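Local coordinates for Ets DNA-binding protein pokkuri (PDB 1SV0) that acts as a DNA-binding transcriptional repressor that restrains photoreceptor development against RAS signalling, its SAM (Pointed) domain here being bound to the SAM domain of Mae, at residues 51-54 / 55-59; 64-67 / 68-72. The protein carries 1 engineered substitution. All coordinates share one frame; numbering follows the deposited sequence.

Contact 1 of 2, residues 51-54 / 55-59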
loop_
_atom_site.group_PDB
_atom_site.type_symbol
_atom_site.label_atom_id
_atom_site.label_comp_id
_atom_site.label_asym_id
_atom_site.label_seq_id
_atom_site.Cartn_x
_atom_site.Cartn_y
_atom_site.Cartn_z
ATOM N N ARG A 51 13.090 4.207 -4.768
ATOM C CA ARG A 51 11.833 3.490 -4.910
ATOM C C ARG A 51 12.095 2.103 -5.488
ATOM O O ARG A 51 11.455 1.130 -5.095
ATOM C CB ARG A 51 10.875 4.258 -5.819
ATOM C CG ARG A 51 9.471 3.671 -5.866
ATOM C CD ARG A 51 8.628 4.372 -6.918
ATOM N NE ARG A 51 8.775 5.823 -6.840
ATOM C CZ ARG A 51 8.471 6.554 -5.771
ATOM N NH1 ARG A 51 7.997 5.971 -4.676
ATOM N NH2 ARG A 51 8.647 7.868 -5.794
ATOM N N ALA A 52 13.042 2.016 -6.420
ATOM C CA ALA A 52 13.387 0.739 -7.040
ATOM C C ALA A 52 14.030 -0.197 -6.018
ATOM O O ALA A 52 13.836 -1.414 -6.074
ATOM C CB ALA A 52 14.335 0.962 -8.221
ATOM N N ASP A 53 14.803 0.368 -5.093
ATOM C CA ASP A 53 15.443 -0.431 -4.049
ATOM C C ASP A 53 14.356 -1.118 -3.228
ATOM O O ASP A 53 14.420 -2.321 -2.967
ATOM C CB ASP A 53 16.280 0.446 -3.108
ATOM C CG ASP A 53 17.677 0.707 -3.627
ATOM O OD1 ASP A 53 18.291 -0.235 -4.167
ATOM O OD2 ASP A 53 18.170 1.848 -3.478
ATOM N N PHE A 54 13.368 -0.334 -2.803
ATOM C CA PHE A 54 12.270 -0.868 -2.014
ATOM C C PHE A 54 11.530 -1.906 -2.828
ATOM O O PHE A 54 11.151 -2.957 -2.311
ATOM C CB PHE A 54 11.293 0.241 -1.620
ATOM C CG PHE A 54 11.513 0.778 -0.239
ATOM C CD1 PHE A 54 12.225 1.957 -0.044
ATOM C CD2 PHE A 54 10.991 0.114 0.868
ATOM C CE1 PHE A 54 12.417 2.469 1.234
ATOM C CE2 PHE A 54 11.177 0.619 2.160
ATOM C CZ PHE A 54 11.887 1.800 2.339
ATOM N N GLY A 55 11.335 -1.600 -4.107
ATOM C CA GLY A 55 10.631 -2.509 -4.992
ATOM C C GLY A 55 11.260 -3.885 -5.011
ATOM O O GLY A 55 10.558 -4.894 -4.995
ATOM N N HIS A 56 12.588 -3.928 -5.038
ATOM C CA HIS A 56 13.303 -5.197 -5.060
ATOM C C HIS A 56 13.160 -5.964 -3.745
ATOM O O HIS A 56 13.024 -7.187 -3.751
ATOM C CB HIS A 56 14.786 -4.966 -5.359
ATOM C CG HIS A 56 15.046 -4.341 -6.693
ATOM N ND1 HIS A 56 14.382 -4.724 -7.839
ATOM C CD2 HIS A 56 15.925 -3.381 -7.073
ATOM C CE1 HIS A 56 14.840 -4.029 -8.865
ATOM N NE2 HIS A 56 15.777 -3.207 -8.427
ATOM N N ARG A 57 13.192 -5.242 -2.626
ATOM C CA ARG A 57 13.068 -5.848 -1.295
ATOM C C ARG A 57 11.637 -6.199 -0.894
ATOM O O ARG A 57 11.422 -7.016 -0.000
ATOM C CB ARG A 57 13.656 -4.920 -0.227
ATOM C CG ARG A 57 15.152 -5.034 -0.031
ATOM C CD ARG A 57 15.834 -3.708 -0.262
ATOM N NE ARG A 57 17.173 -3.678 0.312
ATOM C CZ ARG A 57 18.136 -2.863 -0.102
ATOM N NH1 ARG A 57 17.904 -2.019 -1.100
ATOM N NH2 ARG A 57 19.328 -2.888 0.482
ATOM N N CYS A 58 10.665 -5.562 -1.535
ATOM C CA CYS A 58 9.259 -5.816 -1.246
ATOM C C CYS A 58 8.476 -5.710 -2.542
ATOM O O CYS A 58 7.840 -4.693 -2.814
ATOM C CB CYS A 58 8.716 -4.799 -0.237
ATOM S SG CYS A 58 6.966 -5.038 0.180
ATOM N N PRO A 59 8.522 -6.765 -3.368
ATOM C CA PRO A 59 7.805 -6.763 -4.641
ATOM C C PRO A 59 6.302 -6.675 -4.410
ATOM O O PRO A 59 5.747 -7.402 -3.586
ATOM C CB PRO A 59 8.226 -8.088 -5.268
ATOM C CG PRO A 59 8.348 -8.975 -4.075
ATOM C CD PRO A 59 9.096 -8.094 -3.094
#
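Gly-55 N, His-56 N and Arg-57 N each bond four residues back, to the carbonyls of Arg-51, Ala-52 and Asp-53, which defines regular alpha-helical turns, and Cys-58 N still reaches Phe-54 O at 2.8 Å although Cys-58 itself has left helical backbone angles. On one flank Asp-53 and Arg-57 run side by side and point the same way, one turn apart. Their salt bridge is long, Asp-53 OD1 to Arg-57 NH1 being 3.6 Å; the oxygen sits at the guanidinium edge, near its plane, while the two flat groups are turned 74° from each other. Before reaching it the arginine chain bends at chi2 (122°), which carries CD to 3.4 Å from Asp-53 O. His-56 makes a different use of the turn. With CG beside its own backbone N (chi1 -62°), the imidazole lies back over the Ala-52 carbonyl: that oxygen is 3.0 Å from His-56 CD2, facing the ring off-centre, toward its rim. In the fold, this short helix 51-57 of the SAM domain packs Phe-54 against Leu-65 and Leu-69 of helix 62-77, with Cys-58 also meeting Leu-65, while Arg-57 lies on Phe-39 and Leu-49 of neighbouring loops.

Contact 2 of 2, residues 64-67 / 68-72; sequences VLHN and VLQML
Gln-70 folds back over His-66, one turn earlier on the same helix, and its side chain can be traced atom by atom. CB stands 3.6 Å from both His-66 O and Asn-67 O, the two carbonyls beneath it. CG comes next, over the imidazole face: it is 3.7 Å from His-66 CE1 and makes an off-centre CH-pi contact, 30° from the ring normal. A nearly eclipsed chi2 (13°) then curls the chain, setting CD 3.8 Å from His-66 NE2 and bringing the amide across the ring with the two planes 29° apart. At the tip, NE2 lies over the same ring, offset toward its rim, and donates to His-66 O at 3.2 Å. That bond is bent, with the donor above the carbonyl plane. The oxygen also takes the much straighter bond from Gln-70 N, and is thus gripped twice by one residue.

This is the long C-terminal helix 62-77 of the SAM/Pointed domain, and the flank formed by Val-64, Asn-67 and Val-68, well round the helix from the histidine, belongs to the interface with Mae. Val-64 and Asn-67 pack on Met-56 of the Mae chain, and Val-68 on Leu-51 of that chain, consistent with the end-helix surface by which SAM domains join one another.

Within the helix, Val-64 CG1 and Val-68 CG2 touch at 4.3 Å, a loose apolar pair one turn apart. Val-68 CG2 is also 3.3 Å from Val-64 O, the acceptor of Val-68 N. A similar approach recurs at Asn-67 O, which takes the backbone N-H of Met-71 and has Met-71 CG 3.1 Å away, while the Asn-67 amide oxygen OD1 accepts a hydrogen bond from Arg-51.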
loop_
_atom_site.group_PDB
_atom_site.type_symbol
_atom_site.label_atom_id
_atom_site.label_comp_id
_atom_site.label_asym_id
_atom_site.label_seq_id
_atom_site.Cartn_x
_atom_site.Cartn_y
_atom_site.Cartn_z
ATOM N N VAL A 64 4.787 1.707 -2.149
ATOM C CA VAL A 64 3.923 2.248 -1.106
ATOM C C VAL A 64 4.772 2.533 0.140
ATOM O O VAL A 64 4.731 3.631 0.691
ATOM C CB VAL A 64 2.806 1.255 -0.713
ATOM C CG1 VAL A 64 2.052 1.775 0.514
ATOM C CG2 VAL A 64 1.851 1.063 -1.881
ATOM N N LEU A 65 5.539 1.538 0.576
ATOM C CA LEU A 65 6.393 1.692 1.758
ATOM C C LEU A 65 7.331 2.878 1.602
ATOM O O LEU A 65 7.507 3.671 2.526
ATOM C CB LEU A 65 7.230 0.430 1.996
ATOM C CG LEU A 65 6.466 -0.842 2.349
ATOM C CD1 LEU A 65 7.453 -1.994 2.502
ATOM C CD2 LEU A 65 5.676 -0.622 3.646
ATOM N N HIS A 66 7.945 2.986 0.431
ATOM C CA HIS A 66 8.863 4.083 0.157
ATOM C C HIS A 66 8.146 5.417 0.318
ATOM O O HIS A 66 8.626 6.314 1.007
ATOM C CB HIS A 66 9.427 3.954 -1.261
ATOM C CG HIS A 66 10.287 5.104 -1.681
ATOM N ND1 HIS A 66 9.799 6.180 -2.388
ATOM C CD2 HIS A 66 11.611 5.334 -1.511
ATOM C CE1 HIS A 66 10.785 7.023 -2.640
ATOM N NE2 HIS A 66 11.895 6.533 -2.119
ATOM N N ASN A 67 6.984 5.545 -0.310
ATOM C CA ASN A 67 6.247 6.793 -0.213
ATOM C C ASN A 67 5.847 7.121 1.214
ATOM O O ASN A 67 5.925 8.278 1.631
ATOM C CB ASN A 67 5.032 6.767 -1.135
ATOM C CG ASN A 67 5.432 6.798 -2.592
ATOM O OD1 ASN A 67 6.428 7.428 -2.946
ATOM N ND2 ASN A 67 4.663 6.131 -3.447
ATOM N N VAL A 68 5.439 6.112 1.975
ATOM C CA VAL A 68 5.061 6.360 3.359
ATOM C C VAL A 68 6.267 6.905 4.116
ATOM O O VAL A 68 6.160 7.892 4.849
ATOM C CB VAL A 68 4.584 5.079 4.060
ATOM C CG1 VAL A 68 4.449 5.333 5.555
ATOM C CG2 VAL A 68 3.246 4.646 3.484
ATOM N N LEU A 69 7.412 6.258 3.937
ATOM C CA LEU A 69 8.628 6.692 4.611
ATOM C C LEU A 69 8.972 8.129 4.220
ATOM O O LEU A 69 9.224 8.962 5.086
ATOM C CB LEU A 69 9.787 5.754 4.262
ATOM C CG LEU A 69 11.150 6.043 4.892
ATOM C CD1 LEU A 69 11.003 6.084 6.407
ATOM C CD2 LEU A 69 12.166 4.959 4.467
ATOM N N GLN A 70 8.985 8.415 2.922
ATOM C CA GLN A 70 9.290 9.765 2.443
ATOM C C GLN A 70 8.333 10.767 3.103
ATOM O O GLN A 70 8.737 11.857 3.513
ATOM C CB GLN A 70 9.131 9.843 0.922
ATOM C CG GLN A 70 10.381 9.588 0.065
ATOM C CD GLN A 70 11.561 8.981 0.810
ATOM O OE1 GLN A 70 12.454 9.697 1.262
ATOM N NE2 GLN A 70 11.570 7.656 0.934
ATOM N N MET A 71 7.062 10.393 3.207
ATOM C CA MET A 71 6.070 11.271 3.823
ATOM C C MET A 71 6.359 11.534 5.292
ATOM O O MET A 71 6.162 12.650 5.771
ATOM C CB MET A 71 4.668 10.692 3.665
ATOM C CG MET A 71 4.148 10.793 2.247
ATOM S SD MET A 71 4.384 12.475 1.634
ATOM C CE MET A 71 2.930 13.301 2.344
ATOM N N LEU A 72 6.825 10.511 6.005
ATOM C CA LEU A 72 7.153 10.659 7.417
ATOM C C LEU A 72 8.285 11.667 7.587
ATOM O O LEU A 72 8.321 12.413 8.569
ATOM C CB LEU A 72 7.560 9.308 8.018
ATOM C CG LEU A 72 6.433 8.381 8.512
ATOM C CD1 LEU A 72 5.265 8.400 7.551
ATOM C CD2 LEU A 72 6.969 6.968 8.677
#

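How the contacts relate
Contacts 1 and 2 lie on consecutive helices, 51-57 and 62-77, with centres about 12 Å apart, and they touch directly. The polar join is made by Arg-51, whose NH1 lies 2.8 Å from Asn-67 OD1 and 2.9 Å from His-66 ND1. The apolar join is the Phe-54 ring: CD1 approaches His-66 CB at 3.6 Å, and CZ meets Leu-69 CD2 at 3.8 Å. His-66 thus takes part in both joins, with its ND1 in the polar one and its CB in the apolar one. Through Asn-67, contact 1 comes within one residue of the interface with Mae.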